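PDB 5C17: MerB2 from Bacillus megaterium, which probably cleaves the carbon-mercury bond of organomercurial compounds as an alkylmercury lyase, and binds a mercury(II) ion. Local coordinates for residues 19-25 and 54-59; 107-112 and 198-204; 122-128 and 170-176. One frame throughout, in Å; residues are numbered along the deposited sequence.

The three contacts illustrate how bonding chemistry follows position in a fold. Contact 1 and contact 2 are both buried helix-helix contacts, yet the first, its centre about 19 Å from the centre of the chain, is joined by apolar side chains without hydrogen bonds, whereas the second, its centre about 9 Å from that point, adds a hydroxyl-to-carbonyl bond and a water bridge near the metal site. Contact 3, partly buried and on the opposite side of the chain's centre from contact 1, ties a hairpin loop to a strand and helix start, mainly by polar bonds. Contacts 2 and 3 touch where Leu107 CD1 lies 3.6 Å from Tyr170 OH; contact 1 touches neither.

Contact 1 of 3, residues 19-25 and 54-59; sequences PKESVPI and TVQSVV
Val58, on helix 52-64, sends its two methyl branches mainly to different partners on segment 19-25, and apolar packing carries most of this contact. Its CG1 meets the tip of Ile25, CD1 lying 3.7 Å away, while its CG2 packs 3.9 Å from Pro19 CB, the proline ring and the valine running past each other in opposite directions. CG1 of Ile25, anti to the carbonyl carbon (chi1 -72°), carries CD1 onto Val58, while the CG2 branch meets Val59 CG2 at 4.3 Å. The aliphatic part of Glu21 crosses Thr54 at about a right angle, CG to CG2 3.9 Å.

The polar bonds lie within the segments. Pro19 O is gripped twice, by Ser22 N at 3.0 Å and by Ser22 OG at 2.8 Å, both from the same face of the carbonyl; the backbone bond closes a type I turn leading into helix 22-34, and the hydroxyl reinforces it. Ser22 OG also lies 4.0 Å from Val58 CG1, and an alanine here would probably leave Pro19 O with the backbone N-H alone and open a small gap beside that methyl.

Ile50 and Leu62 add further apolar cover to Ile25, and Val59 leans on helix 41-48. Three helices (22-34, 41-48 and 52-64) followed by the short antiparallel pair 68-70 and 76-79 are consistent with a winged helix-turn-helix-like domain.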
loop_
_atom_site.group_PDB
_atom_site.type_symbol
_atom_site.label_atom_id
_atom_site.label_comp_id
_atom_site.label_asym_id
_atom_site.label_seq_id
_atom_site.Cartn_x
_atom_site.Cartn_y
_atom_site.Cartn_z
ATOM N N PRO A 19 -1.481 -7.887 -17.602
ATOM C CA PRO A 19 -0.684 -8.730 -18.500
ATOM C C PRO A 19 -0.068 -9.945 -17.805
ATOM O O PRO A 19 0.201 -9.888 -16.613
ATOM C CB PRO A 19 0.444 -7.805 -18.935
ATOM C CG PRO A 19 -0.029 -6.451 -18.698
ATOM C CD PRO A 19 -1.017 -6.493 -17.595
ATOM N N LYS A 20 0.208 -11.006 -18.552
ATOM C CA LYS A 20 0.703 -12.270 -17.966
ATOM C C LYS A 20 2.007 -12.173 -17.147
ATOM O O LYS A 20 2.193 -12.934 -16.185
ATOM C CB LYS A 20 0.875 -13.342 -19.058
ATOM C CG LYS A 20 -0.442 -13.884 -19.607
ATOM C CD LYS A 20 -0.219 -14.977 -20.646
ATOM C CE LYS A 20 -1.471 -15.220 -21.476
ATOM N NZ LYS A 20 -1.997 -16.614 -21.348
ATOM N N GLU A 21 2.909 -11.275 -17.538
ATOM C CA GLU A 21 4.206 -11.123 -16.858
ATOM C C GLU A 21 4.136 -10.109 -15.714
ATOM O O GLU A 21 5.155 -9.731 -15.137
ATOM C CB GLU A 21 5.307 -10.728 -17.840
ATOM C CG GLU A 21 5.591 -11.767 -18.944
ATOM C CD GLU A 21 6.206 -13.107 -18.462
ATOM O OE1 GLU A 21 6.443 -13.325 -17.252
ATOM O OE2 GLU A 21 6.455 -13.973 -19.329
ATOM N N SER A 22 2.926 -9.721 -15.328
ATOM C CA SER A 22 2.792 -8.724 -14.275
ATOM C C SER A 22 3.337 -9.191 -12.929
ATOM O O SER A 22 3.973 -8.411 -12.216
ATOM C CB SER A 22 1.343 -8.300 -14.111
ATOM O OG SER A 22 0.900 -7.566 -15.239
ATOM N N VAL A 23 3.063 -10.433 -12.539
ATOM C CA VAL A 23 3.481 -10.876 -11.210
ATOM C C VAL A 23 5.005 -11.006 -11.092
ATOM O O VAL A 23 5.587 -10.507 -10.136
ATOM C CB VAL A 23 2.726 -12.142 -10.725
ATOM C CG1 VAL A 23 3.331 -12.662 -9.424
ATOM C CG2 VAL A 23 1.272 -11.802 -10.502
ATOM N N PRO A 24 5.683 -11.643 -12.072
ATOM C CA PRO A 24 7.152 -11.653 -11.976
ATOM C C PRO A 24 7.764 -10.246 -11.861
ATOM O O PRO A 24 8.681 -10.012 -11.059
ATOM C CB PRO A 24 7.580 -12.354 -13.280
ATOM C CG PRO A 24 6.427 -13.275 -13.578
ATOM C CD PRO A 24 5.195 -12.488 -13.171
ATOM N N ILE A 25 7.240 -9.306 -12.636
ATOM C CA ILE A 25 7.742 -7.939 -12.626
ATOM C C ILE A 25 7.409 -7.215 -11.312
ATOM O O ILE A 25 8.281 -6.604 -10.700
ATOM C CB ILE A 25 7.266 -7.178 -13.889
ATOM C CG1 ILE A 25 8.021 -7.709 -15.112
ATOM C CG2 ILE A 25 7.463 -5.666 -13.735
ATOM C CD1 ILE A 25 7.423 -7.321 -16.436
ATOM N N THR A 54 8.308 -6.485 -23.685
ATOM C CA THR A 54 7.284 -6.878 -22.710
ATOM C C THR A 54 7.521 -6.173 -21.386
ATOM O O THR A 54 6.578 -5.688 -20.766
ATOM C CB THR A 54 7.237 -8.400 -22.522
ATOM O OG1 THR A 54 6.911 -9.007 -23.771
ATOM C CG2 THR A 54 6.197 -8.816 -21.481
ATOM N N VAL A 55 8.768 -6.070 -20.944
ATOM C CA VAL A 55 9.036 -5.313 -19.731
ATOM C C VAL A 55 8.522 -3.884 -19.887
ATOM O O VAL A 55 7.866 -3.349 -19.008
ATOM C CB VAL A 55 10.526 -5.304 -19.386
ATOM C CG1 VAL A 55 10.830 -4.295 -18.267
ATOM C CG2 VAL A 55 10.969 -6.710 -18.987
ATOM N N GLN A 56 8.831 -3.261 -21.014
ATOM C CA GLN A 56 8.412 -1.900 -21.266
ATOM C C GLN A 56 6.890 -1.759 -21.207
ATOM O O GLN A 56 6.369 -0.849 -20.560
ATOM C CB GLN A 56 8.944 -1.462 -22.629
ATOM C CG GLN A 56 8.408 -0.132 -23.154
ATOM C CD GLN A 56 9.075 0.267 -24.478
ATOM O OE1 GLN A 56 9.761 1.285 -24.558
ATOM N NE2 GLN A 56 8.891 -0.554 -25.510
ATOM N N SER A 57 6.174 -2.662 -21.870
ATOM C CA SER A 57 4.723 -2.531 -21.937
ATOM C C SER A 57 4.054 -2.832 -20.607
ATOM O O SER A 57 3.089 -2.153 -20.235
ATOM C CB SER A 57 4.147 -3.388 -23.061
ATOM O OG SER A 57 4.366 -4.763 -22.837
ATOM N N VAL A 58 4.575 -3.808 -19.872
ATOM C CA VAL A 58 4.010 -4.128 -18.569
ATOM C C VAL A 58 4.266 -2.980 -17.593
ATOM O O VAL A 58 3.360 -2.548 -16.880
ATOM C CB VAL A 58 4.582 -5.433 -18.015
ATOM C CG1 VAL A 58 4.133 -5.646 -16.580
ATOM C CG2 VAL A 58 4.144 -6.616 -18.896
ATOM N N VAL A 59 5.491 -2.477 -17.554
ATOM C CA VAL A 59 5.800 -1.337 -16.685
ATOM C C VAL A 59 4.904 -0.127 -17.014
ATOM O O VAL A 59 4.390 0.541 -16.101
ATOM C CB VAL A 59 7.286 -0.975 -16.749
ATOM C CG1 VAL A 59 7.576 0.376 -16.105
ATOM C CG2 VAL A 59 8.124 -2.085 -16.083
#

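Contact 2 of 3, residues 107-112 and 198-204; sequences LELSTA and LSFGNEL
Leu107 meets Leu198 at the start of the crossing: their CD2 methyls lie 4.0 Å apart, and the Leu198 methyl also rests on the backbone Leu107 O. Strand 129-135 backs both leucines through Val134. Glu108 follows, its CG wedged between backbone N and carbonyl carbon (chi1 88°) and the chain extended beyond, which carries the carboxylate along helix 194-207. There OE1 sits 3.3 Å from Phe200 CB, near the plane of the ring and at its edge, and takes a hydrogen bond from a water at 2.6 Å; the same water donates to Phe200 O, bridging side chain and backbone. OE2 turns to the apolar CD2 of Leu204. Glu108 lies beside the mercury site and its dithiol pocket: the nearest atoms of its side chain are about 4 Å from the bound dithiol and about 6 Å from the mercury(II) ion that Cys102 and Cys165 hold.

The segments 107-112 and 198-204 can come so close, their axes 6.4 Å apart and crossing at -56°, because Gly201 lies at the crossing point. Its CA makes a CA-H...O contact with Glu108 O, and a modelled CB would probably collide with that oxygen and with Thr111 CB. Leu109 adds its CD2 methyl to the packing round Leu204. Thr111 OG1 then donates to Leu198 O at 2.7 Å, tilted 34° from the carbonyl plane, while Gly201 N approaches that oxygen from the opposite face; the threonine CG2 faces Asn202 OD1. Beyond it, Ala112 CB packs 3.8 Å from Leu204 CD2.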
loop_
_atom_site.group_PDB
_atom_site.type_symbol
_atom_site.label_atom_id
_atom_site.label_comp_id
_atom_site.label_asym_id
_atom_site.label_seq_id
_atom_site.Cartn_x
_atom_site.Cartn_y
_atom_site.Cartn_z
ATOM N N LEU A 107 -0.150 -1.411 7.554
ATOM C CA LEU A 107 -0.376 -2.644 8.302
ATOM C C LEU A 107 -0.327 -3.864 7.389
ATOM O O LEU A 107 0.299 -4.882 7.719
ATOM C CB LEU A 107 -1.700 -2.545 9.056
ATOM C CG LEU A 107 -1.641 -1.560 10.237
ATOM C CD1 LEU A 107 -3.009 -1.159 10.679
ATOM C CD2 LEU A 107 -0.861 -2.122 11.411
ATOM N N GLU A 108 -0.957 -3.783 6.224
ATOM C CA GLU A 108 -0.927 -4.945 5.348
ATOM C C GLU A 108 0.489 -5.266 4.884
ATOM O O GLU A 108 0.794 -6.432 4.662
ATOM C CB GLU A 108 -1.919 -4.831 4.199
ATOM C CG GLU A 108 -1.418 -4.155 2.997
ATOM C CD GLU A 108 -2.406 -4.157 1.844
ATOM O OE1 GLU A 108 -3.571 -4.564 2.033
ATOM O OE2 GLU A 108 -2.009 -3.746 0.741
ATOM N N LEU A 109 1.356 -4.263 4.771
ATOM C CA LEU A 109 2.738 -4.531 4.384
ATOM C C LEU A 109 3.492 -5.305 5.471
ATOM O O LEU A 109 4.387 -6.086 5.167
ATOM C CB LEU A 109 3.450 -3.231 4.013
ATOM C CG LEU A 109 2.996 -2.580 2.708
ATOM C CD1 LEU A 109 3.530 -1.164 2.596
ATOM C CD2 LEU A 109 3.425 -3.409 1.510
ATOM N N SER A 110 3.154 -5.083 6.733
ATOM C CA SER A 110 3.769 -5.835 7.820
ATOM C C SER A 110 3.518 -7.324 7.617
ATOM O O SER A 110 4.428 -8.156 7.696
ATOM C CB SER A 110 3.207 -5.382 9.175
ATOM O OG SER A 110 3.713 -6.179 10.234
ATOM N N THR A 111 2.265 -7.658 7.340
ATOM C CA THR A 111 1.866 -9.033 7.108
ATOM C C THR A 111 2.499 -9.571 5.840
ATOM O O THR A 111 3.067 -10.666 5.836
ATOM C CB THR A 111 0.346 -9.113 7.021
ATOM O OG1 THR A 111 -0.184 -8.627 8.253
ATOM C CG2 THR A 111 -0.125 -10.541 6.755
ATOM N N ALA A 112 2.429 -8.803 4.758
ATOM C CA ALA A 112 2.918 -9.286 3.472
ATOM C C ALA A 112 4.429 -9.526 3.487
ATOM O O ALA A 112 4.915 -10.478 2.884
ATOM C CB ALA A 112 2.538 -8.309 2.371
ATOM N N LEU A 198 -4.361 -5.482 9.101
ATOM C CA LEU A 198 -3.281 -6.461 9.157
ATOM C C LEU A 198 -3.616 -7.687 8.336
ATOM O O LEU A 198 -2.778 -8.200 7.599
ATOM C CB LEU A 198 -2.988 -6.870 10.594
ATOM C CG LEU A 198 -2.071 -5.955 11.384
ATOM C CD1 LEU A 198 -2.091 -6.334 12.849
ATOM C CD2 LEU A 198 -0.653 -6.030 10.837
ATOM N N SER A 199 -4.849 -8.165 8.464
ATOM C CA SER A 199 -5.241 -9.384 7.769
ATOM C C SER A 199 -5.261 -9.192 6.247
ATOM O O SER A 199 -5.137 -10.155 5.495
ATOM C CB SER A 199 -6.604 -9.861 8.261
ATOM O OG SER A 199 -7.625 -9.123 7.642
ATOM N N PHE A 200 -5.389 -7.952 5.785
ATOM C CA PHE A 200 -5.403 -7.701 4.351
ATOM C C PHE A 200 -4.087 -8.129 3.684
ATOM O O PHE A 200 -4.063 -8.420 2.504
ATOM C CB PHE A 200 -5.636 -6.225 4.058
ATOM C CG PHE A 200 -7.086 -5.817 4.030
ATOM C CD1 PHE A 200 -8.072 -6.564 4.657
ATOM C CD2 PHE A 200 -7.458 -4.673 3.351
ATOM C CE1 PHE A 200 -9.408 -6.157 4.602
ATOM C CE2 PHE A 200 -8.788 -4.263 3.297
ATOM C CZ PHE A 200 -9.755 -5.004 3.924
ATOM N N GLY A 201 -3.003 -8.178 4.445
ATOM C CA GLY A 201 -1.731 -8.600 3.888
ATOM C C GLY A 201 -1.768 -10.028 3.391
ATOM O O GLY A 201 -0.969 -10.391 2.536
ATOM N N ASN A 202 -2.671 -10.850 3.929
ATOM C CA ASN A 202 -2.869 -12.205 3.420
ATOM C C ASN A 202 -3.178 -12.191 1.926
ATOM O O ASN A 202 -2.598 -12.953 1.145
ATOM C CB ASN A 202 -4.041 -12.894 4.133
ATOM C CG ASN A 202 -3.734 -13.272 5.573
ATOM O OD1 ASN A 202 -2.596 -13.223 6.012
ATOM N ND2 ASN A 202 -4.769 -13.671 6.313
ATOM N N GLU A 203 -4.078 -11.303 1.535
ATOM C CA GLU A 203 -4.542 -11.239 0.167
ATOM C C GLU A 203 -3.468 -10.610 -0.737
ATOM O O GLU A 203 -3.322 -10.993 -1.890
ATOM C CB GLU A 203 -5.870 -10.483 0.100
ATOM C CG GLU A 203 -7.089 -11.342 0.497
ATOM C CD GLU A 203 -7.273 -11.528 2.006
ATOM O OE1 GLU A 203 -8.072 -12.412 2.381
ATOM O OE2 GLU A 203 -6.665 -10.792 2.815
ATOM N N LEU A 204 -2.711 -9.654 -0.208
ATOM C CA LEU A 204 -1.604 -9.106 -0.975
ATOM C C LEU A 204 -0.560 -10.197 -1.247
ATOM O O LEU A 204 -0.024 -10.294 -2.346
ATOM C CB LEU A 204 -0.962 -7.941 -0.237
ATOM C CG LEU A 204 0.211 -7.262 -0.946
ATOM C CD1 LEU A 204 -0.190 -6.780 -2.324
ATOM C CD2 LEU A 204 0.707 -6.105 -0.110
HETATM O O HOH W 1 -4.508 -6.474 0.532
#

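Contact 3 of 3, residues 122-128 and 170-176; sequences RCAYTGE and YFSSVEH
A hairpin loop between strands 117-122 and 129-135 docks through Cys123 to Thr126 onto Tyr170, Phe171, Ser172 and His176, illustrating how a buried thiol can organise a turn. With SG anti to the backbone N (chi1 177°), the sulfur accepts from Ser172 N across the contact at 3.2 Å and from Thr126 N of its own loop at 3.3 Å, with a weaker bond from Tyr125 N. These bonds fix its rotation and tie the turn to the partner segment. Beside them, Ala124 N donates almost straight to Tyr170 O at 3.0 Å, and a water links Arg122 O to Tyr170 N. Phe171 CE1 packs against Ala124 CB at 3.7 Å and against Tyr125 CB.

Thr126 uses its hydroxyl within the loop and its methyl across the contact. The hydroxyl accepts from Glu128 N, an ST turn, and donates to the anti lone pair of Glu128 OE2 at 2.7 Å; CG2 lies over one face of the His176 ring, a CH-pi contact 3.8 Å from the centroid and 23° off the normal. The ring's ND1 is engaged with Ser172 OG at 2.7 Å, where either may donate. Ser173 OG caps the helix start by accepting from His176 N.

Around this loop, helix 174-183 borders Tyr125, whose OH bonds Glu183, and presents Trp180 to the Phe171 ring, while Phe171 pairs through its backbone with Val148 of strand 148-151 and Cys123 leans on Ile130 of strand 129-135.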
loop_
_atom_site.group_PDB
_atom_site.type_symbol
_atom_site.label_atom_id
_atom_site.label_comp_id
_atom_site.label_asym_id
_atom_site.label_seq_id
_atom_site.Cartn_x
_atom_site.Cartn_y
_atom_site.Cartn_z
ATOM N N ARG A 122 -0.568 10.262 10.765
ATOM C CA ARG A 122 -1.310 11.441 11.217
ATOM C C ARG A 122 -2.795 11.187 11.120
ATOM O O ARG A 122 -3.253 10.549 10.190
ATOM C CB ARG A 122 -0.987 12.660 10.344
ATOM C CG ARG A 122 0.446 13.155 10.439
ATOM C CD ARG A 122 0.663 13.954 11.683
ATOM N NE ARG A 122 2.070 14.256 11.893
ATOM C CZ ARG A 122 2.532 14.959 12.919
ATOM N NH1 ARG A 122 1.681 15.480 13.801
ATOM N NH2 ARG A 122 3.828 15.160 13.070
ATOM N N CYS A 123 -3.556 11.734 12.066
ATOM C CA CYS A 123 -5.007 11.748 11.944
ATOM C C CYS A 123 -5.382 12.699 10.821
ATOM O O CYS A 123 -4.981 13.859 10.826
ATOM C CB CYS A 123 -5.667 12.223 13.237
ATOM S SG CYS A 123 -7.470 12.357 13.145
ATOM N N ALA A 124 -6.159 12.212 9.859
ATOM C CA ALA A 124 -6.566 13.028 8.723
ATOM C C ALA A 124 -7.483 14.173 9.134
ATOM O O ALA A 124 -7.670 15.117 8.362
ATOM C CB ALA A 124 -7.231 12.181 7.661
ATOM N N TYR A 125 -8.068 14.104 10.321
ATOM C CA TYR A 125 -8.881 15.205 10.815
ATOM C C TYR A 125 -8.072 16.163 11.684
ATOM O O TYR A 125 -7.922 17.331 11.341
ATOM C CB TYR A 125 -10.124 14.722 11.549
ATOM C CG TYR A 125 -11.091 15.853 11.809
ATOM C CD1 TYR A 125 -11.680 16.545 10.750
ATOM C CD2 TYR A 125 -11.408 16.247 13.093
ATOM C CE1 TYR A 125 -12.548 17.586 10.965
ATOM C CE2 TYR A 125 -12.300 17.305 13.322
ATOM C CZ TYR A 125 -12.872 17.954 12.255
ATOM O OH TYR A 125 -13.744 19.009 12.461
ATOM N N THR A 126 -7.535 15.687 12.800
ATOM C CA THR A 126 -6.934 16.596 13.762
ATOM C C THR A 126 -5.493 16.963 13.486
ATOM O O THR A 126 -4.992 17.924 14.049
ATOM C CB THR A 126 -6.942 16.025 15.174
ATOM O OG1 THR A 126 -5.982 14.976 15.246
ATOM C CG2 THR A 126 -8.330 15.537 15.581
ATOM N N GLY A 127 -4.809 16.178 12.654
ATOM C CA GLY A 127 -3.395 16.383 12.411
ATOM C C GLY A 127 -2.480 15.813 13.486
ATOM O O GLY A 127 -1.258 15.913 13.382
ATOM N N GLU A 128 -3.047 15.209 14.520
ATOM C CA GLU A 128 -2.227 14.706 15.612
ATOM C C GLU A 128 -1.440 13.462 15.168
ATOM O O GLU A 128 -1.836 12.767 14.227
ATOM C CB GLU A 128 -3.091 14.371 16.820
ATOM C CG GLU A 128 -3.897 13.100 16.696
ATOM C CD GLU A 128 -4.942 13.013 17.792
ATOM O OE1 GLU A 128 -4.661 12.392 18.829
ATOM O OE2 GLU A 128 -6.019 13.620 17.633
ATOM N N TYR A 170 -6.161 7.356 8.170
ATOM C CA TYR A 170 -6.127 7.070 9.598
ATOM C C TYR A 170 -6.940 8.193 10.254
ATOM O O TYR A 170 -6.855 9.321 9.889
ATOM C CB TYR A 170 -4.721 7.117 10.214
ATOM C CG TYR A 170 -3.954 5.789 10.304
ATOM C CD1 TYR A 170 -4.435 4.709 11.010
ATOM C CD2 TYR A 170 -2.720 5.658 9.720
ATOM C CE1 TYR A 170 -3.722 3.562 11.115
ATOM C CE2 TYR A 170 -2.009 4.491 9.807
ATOM C CZ TYR A 170 -2.520 3.433 10.506
ATOM O OH TYR A 170 -1.867 2.260 10.651
ATOM N N PHE A 171 -7.712 7.814 11.251
ATOM C CA PHE A 171 -8.410 8.738 12.129
ATOM C C PHE A 171 -8.062 8.383 13.585
ATOM O O PHE A 171 -7.984 7.230 13.970
ATOM C CB PHE A 171 -9.933 8.812 11.918
ATOM C CG PHE A 171 -10.313 9.513 10.650
ATOM C CD1 PHE A 171 -10.134 10.872 10.521
ATOM C CD2 PHE A 171 -10.791 8.812 9.551
ATOM C CE1 PHE A 171 -10.424 11.510 9.352
ATOM C CE2 PHE A 171 -11.109 9.463 8.367
ATOM C CZ PHE A 171 -10.920 10.818 8.283
ATOM N N SER A 172 -7.906 9.408 14.405
ATOM C CA SER A 172 -7.576 9.224 15.810
ATOM C C SER A 172 -8.687 8.555 16.613
ATOM O O SER A 172 -8.424 8.019 17.672
ATOM C CB SER A 172 -7.266 10.587 16.422
ATOM O OG SER A 172 -8.254 11.543 16.087
ATOM N N SER A 173 -9.919 8.623 16.109
ATOM C CA SER A 173 -11.080 8.003 16.735
ATOM C C SER A 173 -12.211 7.968 15.732
ATOM O O SER A 173 -12.198 8.702 14.744
ATOM C CB SER A 173 -11.547 8.791 17.961
ATOM O OG SER A 173 -12.078 10.043 17.560
ATOM N N VAL A 174 -13.220 7.156 16.020
ATOM C CA VAL A 174 -14.431 7.172 15.198
ATOM C C VAL A 174 -15.131 8.535 15.315
ATOM O O VAL A 174 -15.680 9.042 14.343
ATOM C CB VAL A 174 -15.400 6.031 15.585
ATOM C CG1 VAL A 174 -16.716 6.158 14.807
ATOM C CG2 VAL A 174 -14.741 4.664 15.330
ATOM N N GLU A 175 -15.116 9.113 16.510
ATOM C CA GLU A 175 -15.753 10.400 16.711
ATOM C C GLU A 175 -15.097 11.459 15.811
ATOM O O GLU A 175 -15.771 12.287 15.219
ATOM C CB GLU A 175 -15.701 10.789 18.190
ATOM C CG GLU A 175 -16.548 9.893 19.120
ATOM C CD GLU A 175 -16.015 8.479 19.307
ATOM O OE1 GLU A 175 -14.785 8.277 19.291
ATOM O OE2 GLU A 175 -16.842 7.554 19.477
ATOM N N HIS A 176 -13.779 11.404 15.661
ATOM C CA HIS A 176 -13.108 12.354 14.773
ATOM C C HIS A 176 -13.333 12.027 13.293
ATOM O O HIS A 176 -13.501 12.935 12.478
ATOM C CB HIS A 176 -11.627 12.464 15.131
ATOM C CG HIS A 176 -11.389 13.200 16.409
ATOM N ND1 HIS A 176 -10.240 13.060 17.153
ATOM C CD2 HIS A 176 -12.151 14.114 17.055
ATOM C CE1 HIS A 176 -10.313 13.841 18.218
ATOM N NE2 HIS A 176 -11.464 14.488 18.183
HETATM O O HOH W 2 -4.289 9.638 7.676
#